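Local coordinates for methyltransferase domain-containing protein (Serratia marcescens, PDB 7CLU) that acts as an O-methyltransferase in prodigiosin synthesis, probably moving a methyl group from S-adenosylmethionine to a hydroxyl oxygen of a pathway intermediate, at residues Ala38-Ile43 with Gln56-Leu61; Gly65-Arg70 with His75-His80; Asp209-Gln214 with Glu218-Val223; Leu242-His247 with Gly329-Ile334; Ile303-Ser306 with Asp312-Arg315. All blocks are in the same frame, centred on the assembly; numbering follows the deposited sequence.

The five contacts come along the chain in two groups. Contacts 1 and 2 lie in the dimerisation domain and touch each other, with centres about 12 Å apart; strand 68-70 follows helix 51-63 in the chain, and both contacts reach the second subunit. Contacts 3 and 4 belong to the seven-stranded mixed sheet of the Rossmann-like methyltransferase fold, with centres about 23 Å apart. Contact 5 falls, in sequence, between the two segments of contact 4 and touches it; their centres are about 11 Å apart. Contact 1 is about 41 Å or more, centre to centre, from contacts 3, 4 and 5. Ile303 of contact 5 packs on Gln56 of the second subunit, so both parts meet the other chain.

Contact 1 of 5, residues Ala38-Ile43 with Gln56-Leu61; sequences ADAAHI and QLLIAL
Leu58 of helix 51-63 reaches across to Ala40 and Ile43 of helix 40-47. Its CB leaves the helix toward the other segment, and CG lies anti to the carbonyl carbon (chi1 -71°). This carries both methyl groups toward helix 40-47. Leu58 CD1 settles on Ala40, 3.5 Å from Ala40 CA and 3.6 Å from Ala40 CB. The same Leu58 CD1 is also 3.8 Å from Ile43 CD1. The other branch, Leu58 CD2, meets Ile43 CD1 at 3.8 Å, so the leucine and isoleucine touch tip to tip. Tyr74 of strand 73-75 touches all three residues and Leu29 packs on Leu58, which helps to bury the group. Helix 40-47 is tied down at its start by Asp39, the N-cap residue. Asp39 OD1 accepts from His42 N at 3.0 Å and from His42 ND1 at 2.6 Å. Asp39 OD1 lies 5° out of the imidazole plane, which helps to fix the rotation of that ring. Elsewhere on helix 51-63, Leu57 and Ala60 pack on Leu293 of the second subunit. No hydrogen bond joins the two segments; they meet here through apolar carbons, mostly methyls, which implies cohesion by burial of apolar surface.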
# COMPACT_ATOMS: atom_id res chain seq x y z
N ALA A 38 -12.11 -23.34 9.93
CA ALA A 38 -10.93 -24.13 10.23
C ALA A 38 -9.91 -23.33 11.02
O ALA A 38 -9.82 -22.11 10.88
CB ALA A 38 -10.28 -24.67 8.95
N ASP A 39 -9.12 -24.03 11.83
CA ASP A 39 -8.07 -23.38 12.60
C ASP A 39 -6.81 -23.22 11.76
O ASP A 39 -6.70 -23.75 10.65
CB ASP A 39 -7.78 -24.15 13.89
CG ASP A 39 -7.14 -25.52 13.64
OD1 ASP A 39 -6.70 -25.84 12.52
OD2 ASP A 39 -7.07 -26.31 14.62
N ALA A 40 -5.85 -22.49 12.32
CA ALA A 40 -4.66 -22.13 11.54
C ALA A 40 -3.88 -23.35 11.08
O ALA A 40 -3.36 -23.38 9.96
CB ALA A 40 -3.76 -21.21 12.37
N ALA A 41 -3.79 -24.39 11.92
CA ALA A 41 -2.94 -25.53 11.58
C ALA A 41 -3.49 -26.29 10.38
O ALA A 41 -2.71 -26.76 9.54
CB ALA A 41 -2.78 -26.45 12.79
N HIS A 42 -4.81 -26.38 10.26
CA HIS A 42 -5.43 -27.11 9.16
C HIS A 42 -5.49 -26.28 7.88
O HIS A 42 -5.37 -26.83 6.78
CB HIS A 42 -6.83 -27.58 9.56
CG HIS A 42 -6.81 -28.66 10.59
ND1 HIS A 42 -6.66 -28.40 11.94
CD2 HIS A 42 -6.90 -30.01 10.47
CE1 HIS A 42 -6.67 -29.54 12.61
NE2 HIS A 42 -6.81 -30.53 11.74
N ILE A 43 -5.68 -24.97 8.00
CA ILE A 43 -5.50 -24.11 6.84
C ILE A 43 -4.08 -24.25 6.30
O ILE A 43 -3.87 -24.40 5.10
CB ILE A 43 -5.84 -22.64 7.18
CG1 ILE A 43 -7.29 -22.51 7.63
CG2 ILE A 43 -5.53 -21.72 5.99
CD1 ILE A 43 -7.62 -21.15 8.16
N GLN A 56 0.34 -16.39 11.25
CA GLN A 56 0.62 -14.96 11.26
C GLN A 56 -0.19 -14.24 10.19
O GLN A 56 -0.70 -13.13 10.42
CB GLN A 56 2.12 -14.69 11.06
CG GLN A 56 2.97 -14.93 12.30
CD GLN A 56 4.46 -14.86 12.00
OE1 GLN A 56 5.01 -15.77 11.38
NE2 GLN A 56 5.11 -13.79 12.43
N LEU A 57 -0.29 -14.83 9.00
CA LEU A 57 -1.11 -14.23 7.96
C LEU A 57 -2.58 -14.24 8.36
O LEU A 57 -3.29 -13.25 8.16
CB LEU A 57 -0.89 -14.98 6.65
CG LEU A 57 -1.67 -14.44 5.46
CD1 LEU A 57 -1.43 -12.95 5.28
CD2 LEU A 57 -1.29 -15.24 4.21
N LEU A 58 -3.04 -15.34 8.96
CA LEU A 58 -4.45 -15.45 9.34
C LEU A 58 -4.83 -14.42 10.39
O LEU A 58 -5.88 -13.77 10.28
CB LEU A 58 -4.73 -16.86 9.85
CG LEU A 58 -4.70 -17.93 8.76
CD1 LEU A 58 -4.61 -19.29 9.43
CD2 LEU A 58 -5.93 -17.81 7.89
N ILE A 59 -4.01 -14.30 11.44
CA ILE A 59 -4.27 -13.33 12.50
C ILE A 59 -4.34 -11.93 11.93
O ILE A 59 -5.19 -11.13 12.32
CB ILE A 59 -3.19 -13.44 13.59
CG1 ILE A 59 -3.32 -14.76 14.36
CG2 ILE A 59 -3.23 -12.25 14.54
CD1 ILE A 59 -2.16 -14.97 15.36
N ALA A 60 -3.42 -11.60 11.01
CA ALA A 60 -3.47 -10.29 10.36
C ALA A 60 -4.76 -10.11 9.59
O ALA A 60 -5.41 -9.06 9.68
CB ALA A 60 -2.25 -10.13 9.43
N LEU A 61 -5.15 -11.11 8.78
CA LEU A 61 -6.38 -10.99 8.01
C LEU A 61 -7.59 -10.88 8.93
O LEU A 61 -8.55 -10.17 8.61
CB LEU A 61 -6.55 -12.19 7.07
CG LEU A 61 -5.48 -12.36 6.00
CD1 LEU A 61 -5.57 -13.76 5.38
CD2 LEU A 61 -5.65 -11.25 4.95

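Contact 2 of 5, residues Gly65-Arg70 with His75-His80; sequences GYLDQR and HLPAAH
The carbonyl O of Asp68 receives the N-H of His75 at 2.8 Å, and Asp68 N returns a bond to His75 O at 2.9 Å. The two residues therefore form an antiparallel hydrogen-bonded pair. Their side chains lie alongside each other and point the same way, with the carboxylate and imidazole planes only 10° apart. Asp68 OD2 comes to the ring edge, 3.2 Å from His75 CD2, and also lies 3.6 Å from Pro77 CG. The polar partner of His75 ND1 is Asp37. Further along, Tyr66 O accepts from His80 ND1 at 2.9 Å. The acceptor is within 1° of the imidazole plane, but the N-H arrives from above the carbonyl plane. Pro77 CD lies 3.2 Å from the same Tyr66 O, and Pro77 CB sits over one face of the His80 ring, toward its rim. His80 NE2 is bonded to Leu3 N of the second subunit. Leu67 CD2 meets Leu76 CD1 at 4.0 Å, and Leu67 also packs on Leu58 and Leu61 of helix 51-63. Strands 68-70 and 73-75 make a small beta hairpin following helices 40-47 and 51-63, consistent with the wing of a winged-helix fold, as in the dimerisation domains of related O-methyltransferases.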
# COMPACT_ATOMS: atom_id res chain seq x y z
N GLY A 65 -10.23 -7.48 9.44
CA GLY A 65 -11.66 -7.61 9.21
C GLY A 65 -12.06 -8.49 8.04
O GLY A 65 -13.26 -8.62 7.77
N TYR A 66 -11.09 -9.09 7.34
CA TYR A 66 -11.38 -9.92 6.18
C TYR A 66 -11.83 -11.32 6.57
O TYR A 66 -12.56 -11.96 5.81
CB TYR A 66 -10.16 -9.97 5.24
CG TYR A 66 -10.00 -8.64 4.53
CD1 TYR A 66 -10.73 -8.35 3.39
CD2 TYR A 66 -9.18 -7.65 5.06
CE1 TYR A 66 -10.62 -7.12 2.76
CE2 TYR A 66 -9.08 -6.41 4.46
CZ TYR A 66 -9.80 -6.15 3.31
OH TYR A 66 -9.69 -4.92 2.69
N LEU A 67 -11.44 -11.79 7.75
CA LEU A 67 -11.90 -13.07 8.26
C LEU A 67 -12.47 -12.87 9.65
O LEU A 67 -12.11 -11.92 10.36
CB LEU A 67 -10.77 -14.10 8.31
CG LEU A 67 -10.10 -14.52 7.01
CD1 LEU A 67 -8.90 -15.40 7.31
CD2 LEU A 67 -11.11 -15.23 6.07
N ASP A 68 -13.37 -13.77 10.02
CA ASP A 68 -13.85 -13.94 11.38
C ASP A 68 -13.03 -15.04 12.06
O ASP A 68 -12.47 -15.92 11.40
CB ASP A 68 -15.34 -14.32 11.41
CG ASP A 68 -16.24 -13.22 10.89
OD1 ASP A 68 -15.96 -12.03 11.14
OD2 ASP A 68 -17.23 -13.55 10.20
N GLN A 69 -12.99 -14.99 13.39
CA GLN A 69 -12.38 -16.07 14.15
C GLN A 69 -13.20 -16.29 15.42
O GLN A 69 -13.39 -15.36 16.21
CB GLN A 69 -10.92 -15.76 14.48
CG GLN A 69 -10.13 -16.89 15.11
CD GLN A 69 -10.13 -16.82 16.64
OE1 GLN A 69 -10.88 -17.54 17.32
NE2 GLN A 69 -9.30 -15.93 17.17
N ARG A 70 -13.69 -17.50 15.62
CA ARG A 70 -14.42 -17.84 16.83
C ARG A 70 -13.82 -19.11 17.39
O ARG A 70 -13.75 -20.12 16.68
CB ARG A 70 -15.93 -17.99 16.58
CG ARG A 70 -16.29 -18.77 15.33
CD ARG A 70 -17.73 -19.29 15.31
NE ARG A 70 -17.84 -20.33 14.29
CZ ARG A 70 -17.96 -21.63 14.53
NH1 ARG A 70 -18.03 -22.07 15.78
NH2 ARG A 70 -18.02 -22.49 13.52
N HIS A 75 -13.23 -18.11 9.88
CA HIS A 75 -14.47 -18.16 9.11
C HIS A 75 -14.44 -17.10 8.03
O HIS A 75 -14.15 -15.92 8.30
CB HIS A 75 -15.69 -17.97 10.03
CG HIS A 75 -16.95 -17.67 9.30
ND1 HIS A 75 -17.63 -18.63 8.59
CD2 HIS A 75 -17.65 -16.52 9.16
CE1 HIS A 75 -18.70 -18.09 8.02
NE2 HIS A 75 -18.74 -16.81 8.37
N LEU A 76 -14.74 -17.51 6.80
CA LEU A 76 -14.89 -16.56 5.70
C LEU A 76 -16.26 -15.88 5.75
O LEU A 76 -17.28 -16.56 5.60
CB LEU A 76 -14.71 -17.26 4.36
CG LEU A 76 -14.88 -16.38 3.14
CD1 LEU A 76 -13.79 -15.30 3.10
CD2 LEU A 76 -14.83 -17.22 1.86
N PRO A 77 -16.33 -14.57 5.95
CA PRO A 77 -17.63 -13.89 5.98
C PRO A 77 -18.37 -14.02 4.65
O PRO A 77 -17.76 -13.97 3.58
CB PRO A 77 -17.27 -12.43 6.29
CG PRO A 77 -15.95 -12.53 7.02
CD PRO A 77 -15.23 -13.67 6.35
N ALA A 78 -19.69 -14.17 4.74
CA ALA A 78 -20.50 -14.40 3.54
C ALA A 78 -20.35 -13.27 2.55
O ALA A 78 -20.21 -13.50 1.34
CB ALA A 78 -21.97 -14.59 3.93
N ALA A 79 -20.38 -12.03 3.03
CA ALA A 79 -20.32 -10.89 2.12
C ALA A 79 -18.95 -10.68 1.50
O ALA A 79 -18.82 -9.80 0.65
CB ALA A 79 -20.77 -9.62 2.84
N HIS A 80 -17.93 -11.45 1.89
CA HIS A 80 -16.61 -11.37 1.27
C HIS A 80 -16.39 -12.44 0.21
O HIS A 80 -15.37 -12.39 -0.49
CB HIS A 80 -15.50 -11.50 2.33
CG HIS A 80 -15.56 -10.46 3.40
ND1 HIS A 80 -14.74 -10.50 4.51
CD2 HIS A 80 -16.33 -9.36 3.54
CE1 HIS A 80 -15.02 -9.47 5.29
NE2 HIS A 80 -15.98 -8.76 4.72

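Contact 3 of 5, residues Asp209-Gln214 with Glu218-Val223; sequences DKLTLQ and ERIDVV
In the beta-alpha-beta unit of strand 194-199, helix 201-214 and strand 221-224, Leu211 of the helix packs on Ile220 and Val222 of the returning chain. One methyl does all the touching. Leu211 CD1 is 3.8 Å from Ile220 CG2 and 3.8 Å from Val222 CG2, and it also rests 3.7 Å from Ile220 O. The leucine CG stands anti to its carbonyl carbon (chi1 -76°), and the extended second torsion then pushes CD1 out between the two beta-branched side chains. Ile220 and Val222 are two residues apart, and the CB of each points toward the helix. Ile220 offers its CG2 branch and Val222 one of its two methyls. Helices packed on a central sheet in this way build the Rossmann-like methyltransferase fold. Strand 221-224 is here an outermost strand of the sheet and pairs with the parallel strand 194-199 through backbone bonds such as Asp221 with Ile197. Ile220 also touches Leu195 and Ile197 of that strand and Met184 of helix 181-189, while Val222 packs on Ser204 and Leu207 of the same helix as Leu211. The Val222 side chain is about 4 Å from that of Glu199, which binds S-adenosyl-L-homocysteine.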
# COMPACT_ATOMS: atom_id res chain seq x y z
N ASP A 209 -15.01 -14.60 -30.96
CA ASP A 209 -15.35 -15.87 -30.34
C ASP A 209 -16.13 -15.66 -29.04
O ASP A 209 -17.12 -16.35 -28.79
CB ASP A 209 -14.08 -16.68 -30.08
CG ASP A 209 -13.41 -17.14 -31.38
OD1 ASP A 209 -14.13 -17.24 -32.40
OD2 ASP A 209 -12.19 -17.37 -31.39
N LYS A 210 -15.71 -14.68 -28.23
CA LYS A 210 -16.41 -14.42 -26.97
C LYS A 210 -17.82 -13.91 -27.22
O LYS A 210 -18.77 -14.34 -26.54
CB LYS A 210 -15.63 -13.42 -26.12
CG LYS A 210 -14.68 -14.05 -25.11
CD LYS A 210 -13.72 -15.02 -25.78
CE LYS A 210 -13.41 -16.19 -24.87
NZ LYS A 210 -12.91 -15.74 -23.54
N LEU A 211 -17.97 -12.98 -28.18
CA LEU A 211 -19.29 -12.47 -28.52
C LEU A 211 -20.19 -13.59 -29.03
O LEU A 211 -21.38 -13.64 -28.70
CB LEU A 211 -19.19 -11.37 -29.58
CG LEU A 211 -18.73 -9.97 -29.15
CD1 LEU A 211 -18.76 -9.03 -30.36
CD2 LEU A 211 -19.57 -9.41 -28.01
N THR A 212 -19.63 -14.48 -29.85
CA THR A 212 -20.43 -15.57 -30.40
C THR A 212 -20.89 -16.52 -29.30
O THR A 212 -22.04 -16.98 -29.30
CB THR A 212 -19.64 -16.32 -31.47
OG1 THR A 212 -19.36 -15.43 -32.56
CG2 THR A 212 -20.46 -17.52 -31.98
N LEU A 213 -20.01 -16.82 -28.34
CA LEU A 213 -20.37 -17.74 -27.27
C LEU A 213 -21.52 -17.19 -26.44
O LEU A 213 -22.37 -17.96 -25.98
CB LEU A 213 -19.17 -18.04 -26.39
CG LEU A 213 -18.35 -19.24 -26.88
CD1 LEU A 213 -17.01 -19.31 -26.15
CD2 LEU A 213 -19.14 -20.53 -26.68
N GLN A 214 -21.56 -15.87 -26.24
CA GLN A 214 -22.61 -15.26 -25.44
C GLN A 214 -23.90 -15.04 -26.24
O GLN A 214 -24.93 -14.68 -25.64
CB GLN A 214 -22.12 -13.92 -24.87
CG GLN A 214 -20.90 -14.06 -23.96
CD GLN A 214 -21.05 -15.17 -22.93
OE1 GLN A 214 -20.29 -16.14 -22.93
NE2 GLN A 214 -22.04 -15.03 -22.06
N GLU A 218 -24.02 -12.12 -34.13
CA GLU A 218 -24.68 -11.45 -35.24
C GLU A 218 -25.15 -10.05 -34.88
O GLU A 218 -25.31 -9.21 -35.77
CB GLU A 218 -25.88 -12.27 -35.72
CG GLU A 218 -25.49 -13.60 -36.33
CD GLU A 218 -26.63 -14.24 -37.08
OE1 GLU A 218 -26.36 -15.08 -37.96
OE2 GLU A 218 -27.81 -13.89 -36.80
N ARG A 219 -25.36 -9.79 -33.59
CA ARG A 219 -25.86 -8.49 -33.15
C ARG A 219 -24.77 -7.42 -33.15
O ARG A 219 -25.08 -6.23 -33.36
CB ARG A 219 -26.47 -8.64 -31.75
CG ARG A 219 -27.12 -7.38 -31.21
CD ARG A 219 -28.47 -7.11 -31.87
NE ARG A 219 -29.05 -5.85 -31.40
CZ ARG A 219 -28.66 -4.66 -31.83
NH1 ARG A 219 -27.69 -4.55 -32.74
NH2 ARG A 219 -29.23 -3.56 -31.35
N ILE A 220 -23.52 -7.80 -32.90
CA ILE A 220 -22.42 -6.87 -32.70
C ILE A 220 -21.27 -7.27 -33.63
O ILE A 220 -20.70 -8.35 -33.48
CB ILE A 220 -21.95 -6.85 -31.23
CG1 ILE A 220 -23.12 -6.48 -30.30
CG2 ILE A 220 -20.77 -5.90 -31.04
CD1 ILE A 220 -22.78 -6.70 -28.83
N ASP A 221 -20.95 -6.40 -34.59
CA ASP A 221 -19.85 -6.70 -35.50
C ASP A 221 -18.51 -6.36 -34.86
O ASP A 221 -18.38 -5.43 -34.05
CB ASP A 221 -19.99 -5.92 -36.80
CG ASP A 221 -21.20 -6.36 -37.62
OD1 ASP A 221 -21.48 -7.57 -37.68
OD2 ASP A 221 -21.86 -5.47 -38.19
N VAL A 222 -17.48 -7.12 -35.24
CA VAL A 222 -16.11 -6.81 -34.89
C VAL A 222 -15.41 -6.38 -36.17
O VAL A 222 -15.35 -7.16 -37.14
CB VAL A 222 -15.39 -8.01 -34.25
CG1 VAL A 222 -14.03 -7.58 -33.72
CG2 VAL A 222 -16.25 -8.57 -33.12
N VAL A 223 -14.93 -5.15 -36.19
CA VAL A 223 -14.12 -4.67 -37.30
C VAL A 223 -12.70 -4.46 -36.81
O VAL A 223 -12.43 -4.28 -35.62
CB VAL A 223 -14.67 -3.39 -37.92
CG1 VAL A 223 -16.09 -3.63 -38.46
CG2 VAL A 223 -14.62 -2.26 -36.91

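Contact 4 of 5, residues Leu242-His247 with Gly329-Ile334; sequences LGWMLH and GPRTLI
Arg331 carries this contact from the second segment, meeting Gly243 and Trp244. Gly329 and Pro330 lead into it. The arginine follows with CB directed at the other segment and its chain extended from CG to NE. Trp244 CB lies over one face of the guanidinium, toward its rim, 3.5 Å from Arg331 NH1 and 3.6 Å from Arg331 CZ. Arg331 NH2 comes 3.7 Å from Trp244 CE3, and the ring and guanidinium planes are 40° apart. The side chains cross at about a right angle. Gly243 C is 3.5 Å from Arg331 NH1. That nitrogen bonds to Ser274 OG, and the guanidinium makes a cation-pi contact with Phe156, so several groups hold it in place. Gly243 ends strand 239-243 of the Rossmann-like sheet, near the S-adenosyl-L-homocysteine site, about 8 Å from the side chain of Gln146, and Arg331 itself binds S-adenosyl-L-homocysteine. Beyond Trp244 stands His247, the predicted proton acceptor; His247 CE1 is 3.1 Å above the indole plane of Trp244, toward its rim. From Thr332 the second segment becomes strand 332-337, with a backbone hydrogen bond between Thr332 and Glu275 of the neighbouring strand 270-275.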
# COMPACT_ATOMS: atom_id res chain seq x y z
N LEU A 242 -14.72 5.72 -27.01
CA LEU A 242 -13.39 5.26 -26.64
C LEU A 242 -13.39 5.17 -25.12
O LEU A 242 -13.47 6.20 -24.44
CB LEU A 242 -12.31 6.19 -27.16
CG LEU A 242 -10.85 5.84 -26.84
CD1 LEU A 242 -10.46 4.54 -27.53
CD2 LEU A 242 -9.92 6.95 -27.26
N GLY A 243 -13.33 3.95 -24.60
CA GLY A 243 -13.51 3.75 -23.17
C GLY A 243 -12.23 3.79 -22.34
O GLY A 243 -11.47 2.83 -22.35
N TRP A 244 -11.99 4.92 -21.66
CA TRP A 244 -10.96 5.03 -20.62
C TRP A 244 -9.57 4.69 -21.14
O TRP A 244 -8.80 3.98 -20.48
CB TRP A 244 -11.34 4.17 -19.41
CG TRP A 244 -10.84 4.72 -18.12
CD1 TRP A 244 -10.34 5.97 -17.88
CD2 TRP A 244 -10.76 4.02 -16.88
NE1 TRP A 244 -9.97 6.09 -16.57
CE2 TRP A 244 -10.22 4.91 -15.93
CE3 TRP A 244 -11.11 2.72 -16.47
CZ2 TRP A 244 -10.01 4.54 -14.60
CZ3 TRP A 244 -10.91 2.36 -15.14
CH2 TRP A 244 -10.37 3.27 -14.22
N MET A 245 -9.22 5.21 -22.32
CA MET A 245 -7.93 4.94 -22.95
C MET A 245 -7.01 6.15 -23.01
O MET A 245 -5.79 5.99 -23.05
CB MET A 245 -8.13 4.40 -24.37
CG MET A 245 -6.81 4.08 -25.13
SD MET A 245 -7.00 3.43 -26.82
CE MET A 245 -8.05 2.02 -26.46
N LEU A 246 -7.56 7.37 -23.02
CA LEU A 246 -6.73 8.54 -23.27
C LEU A 246 -5.66 8.68 -22.19
O LEU A 246 -4.49 8.96 -22.49
CB LEU A 246 -7.59 9.79 -23.33
CG LEU A 246 -8.63 9.83 -24.47
CD1 LEU A 246 -9.53 11.06 -24.38
CD2 LEU A 246 -7.93 9.78 -25.83
N HIS A 247 -6.04 8.47 -20.93
CA HIS A 247 -5.10 8.65 -19.83
C HIS A 247 -3.97 7.64 -19.84
O HIS A 247 -3.06 7.76 -19.01
CB HIS A 247 -5.84 8.60 -18.49
CG HIS A 247 -6.32 7.24 -18.12
ND1 HIS A 247 -6.33 6.79 -16.82
CD2 HIS A 247 -6.84 6.24 -18.87
CE1 HIS A 247 -6.82 5.56 -16.79
NE2 HIS A 247 -7.12 5.20 -18.02
N GLY A 329 -22.08 6.60 -12.25
CA GLY A 329 -20.90 5.78 -12.34
C GLY A 329 -19.64 6.59 -12.16
O GLY A 329 -19.67 7.80 -11.97
N PRO A 330 -18.49 5.92 -12.21
CA PRO A 330 -17.23 6.61 -11.93
C PRO A 330 -16.65 7.36 -13.13
O PRO A 330 -15.68 8.11 -12.94
CB PRO A 330 -16.30 5.47 -11.49
CG PRO A 330 -16.80 4.27 -12.22
CD PRO A 330 -18.30 4.46 -12.39
N ARG A 331 -17.18 7.18 -14.33
CA ARG A 331 -16.61 7.87 -15.49
C ARG A 331 -17.39 9.15 -15.80
O ARG A 331 -18.52 9.34 -15.37
CB ARG A 331 -16.58 6.96 -16.73
CG ARG A 331 -15.69 5.75 -16.56
CD ARG A 331 -15.40 5.05 -17.86
NE ARG A 331 -14.93 3.69 -17.62
CZ ARG A 331 -14.60 2.83 -18.57
NH1 ARG A 331 -14.68 3.18 -19.85
NH2 ARG A 331 -14.22 1.60 -18.23
N THR A 332 -16.73 10.03 -16.55
CA THR A 332 -17.28 11.26 -17.08
C THR A 332 -17.17 11.21 -18.60
O THR A 332 -16.17 10.74 -19.14
CB THR A 332 -16.52 12.46 -16.51
OG1 THR A 332 -16.64 12.45 -15.08
CG2 THR A 332 -17.05 13.75 -17.04
N LEU A 333 -18.20 11.67 -19.30
CA LEU A 333 -18.21 11.62 -20.76
C LEU A 333 -17.67 12.93 -21.32
O LEU A 333 -18.11 14.01 -20.92
CB LEU A 333 -19.63 11.35 -21.29
CG LEU A 333 -20.36 10.07 -20.88
CD1 LEU A 333 -21.64 9.92 -21.69
CD2 LEU A 333 -19.49 8.80 -20.98
N ILE A 334 -16.69 12.83 -22.21
CA ILE A 334 -16.23 13.97 -22.99
C ILE A 334 -16.74 13.76 -24.41
O ILE A 334 -16.50 12.70 -25.00
CB ILE A 334 -14.71 14.13 -22.92
CG1 ILE A 334 -14.28 14.26 -21.45
CG2 ILE A 334 -14.30 15.38 -23.62
CD1 ILE A 334 -13.28 13.21 -21.00

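Contact 5 of 5, residues Ile303-Ser306 with Asp312-Arg315; sequences IESS and DRFR
The guanidinium of Arg313 meets Ser305 at its edge. Ser305 OG lies 10° from the guanidinium plane as judged at NH1, and it takes the N-H of Arg313 NH1 at 2.9 Å with an N-H...O angle of 158°. Arg313 NH2 adds a weak bond to the same Ser305 OG at 3.4 Å. The hydroxyl oxygen thus sits in the fork between the two terminal nitrogens, closer to NH1. Ser305 CB is 3.6 Å from Arg313 NH1. The arginine arrives with an extended chain from CG to NE, and its CB points toward segment 303-306. Side chains of Pro251 and Leu258 from helix 251-264 touch Arg313, and Gln254 OE1 receives a further weak bond from NH1. On the serine side, OG stands anti to its own carbonyl carbon (chi1 -47°), which turns it to the arginine. The backbone of Ser305 is bonded to Leu278. The backbones stay apart: the nearest CA atoms, those of Ser305 and Arg313, are 10.4 Å from each other. Next in the chain, Ser306 is the N-cap of helix 307-316, and Ser306 N bonds to Glu309 OE1, as in a capping box. The contact therefore ties a helix to the loop that leads into it, beside the probable catalytic site. The Ser305 side chain is about 6 Å from that of His247, the predicted proton acceptor, and the adjacent Glu304 probably hydrogen-bonds His247 ND1.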
# COMPACT_ATOMS: atom_id res chain seq x y z
N ILE A 303 -1.08 9.90 -17.88
CA ILE A 303 -1.36 10.96 -16.92
C ILE A 303 -2.87 11.15 -16.86
O ILE A 303 -3.59 10.84 -17.81
CB ILE A 303 -0.64 12.26 -17.33
CG1 ILE A 303 -0.66 13.29 -16.20
CG2 ILE A 303 -1.27 12.86 -18.60
CD1 ILE A 303 0.54 14.26 -16.21
N GLU A 304 -3.38 11.61 -15.72
CA GLU A 304 -4.77 12.04 -15.62
C GLU A 304 -4.83 13.55 -15.87
O GLU A 304 -3.85 14.27 -15.66
CB GLU A 304 -5.35 11.69 -14.24
CG GLU A 304 -5.22 10.20 -13.85
CD GLU A 304 -6.00 9.28 -14.79
OE1 GLU A 304 -7.00 9.74 -15.38
OE2 GLU A 304 -5.60 8.10 -14.94
N SER A 305 -5.98 14.01 -16.38
CA SER A 305 -6.17 15.40 -16.76
C SER A 305 -7.51 15.91 -16.23
O SER A 305 -8.40 15.13 -15.89
CB SER A 305 -6.12 15.57 -18.28
OG SER A 305 -5.01 14.91 -18.86
N SER A 306 -7.63 17.23 -16.15
CA SER A 306 -8.91 17.83 -15.82
C SER A 306 -9.89 17.70 -16.99
O SER A 306 -9.49 17.43 -18.13
CB SER A 306 -8.74 19.30 -15.44
OG SER A 306 -8.16 20.04 -16.50
N ASP A 312 -9.97 20.88 -24.12
CA ASP A 312 -8.98 21.54 -24.96
C ASP A 312 -8.43 20.60 -26.01
O ASP A 312 -8.23 20.99 -27.17
CB ASP A 312 -7.84 22.09 -24.09
CG ASP A 312 -8.27 23.21 -23.16
OD1 ASP A 312 -9.34 23.83 -23.41
OD2 ASP A 312 -7.55 23.48 -22.18
N ARG A 313 -8.18 19.34 -25.63
CA ARG A 313 -7.63 18.38 -26.59
C ARG A 313 -8.66 17.99 -27.64
O ARG A 313 -8.31 17.79 -28.81
CB ARG A 313 -7.10 17.14 -25.86
CG ARG A 313 -5.82 17.42 -25.13
CD ARG A 313 -5.25 16.25 -24.33
NE ARG A 313 -4.40 16.80 -23.27
CZ ARG A 313 -4.35 16.33 -22.04
NH1 ARG A 313 -5.08 15.26 -21.72
NH2 ARG A 313 -3.57 16.91 -21.15
N PHE A 314 -9.94 17.87 -27.25
CA PHE A 314 -10.99 17.63 -28.23
C PHE A 314 -11.00 18.74 -29.29
O PHE A 314 -10.99 18.47 -30.49
CB PHE A 314 -12.36 17.53 -27.55
CG PHE A 314 -12.77 16.12 -27.21
CD1 PHE A 314 -11.92 15.27 -26.51
CD2 PHE A 314 -14.02 15.64 -27.60
CE1 PHE A 314 -12.31 13.97 -26.18
CE2 PHE A 314 -14.43 14.35 -27.29
CZ PHE A 314 -13.58 13.50 -26.57
N ARG A 315 -10.99 20.00 -28.84
CA ARG A 315 -11.04 21.12 -29.78
C ARG A 315 -9.81 21.14 -30.67
O ARG A 315 -9.93 21.26 -31.90
CB ARG A 315 -11.20 22.44 -29.02
CG ARG A 315 -12.37 22.43 -28.05
CD ARG A 315 -12.57 23.75 -27.34
NE ARG A 315 -13.98 23.91 -27.02
CZ ARG A 315 -14.47 24.11 -25.80
NH1 ARG A 315 -13.66 24.21 -24.75
NH2 ARG A 315 -15.79 24.22 -25.63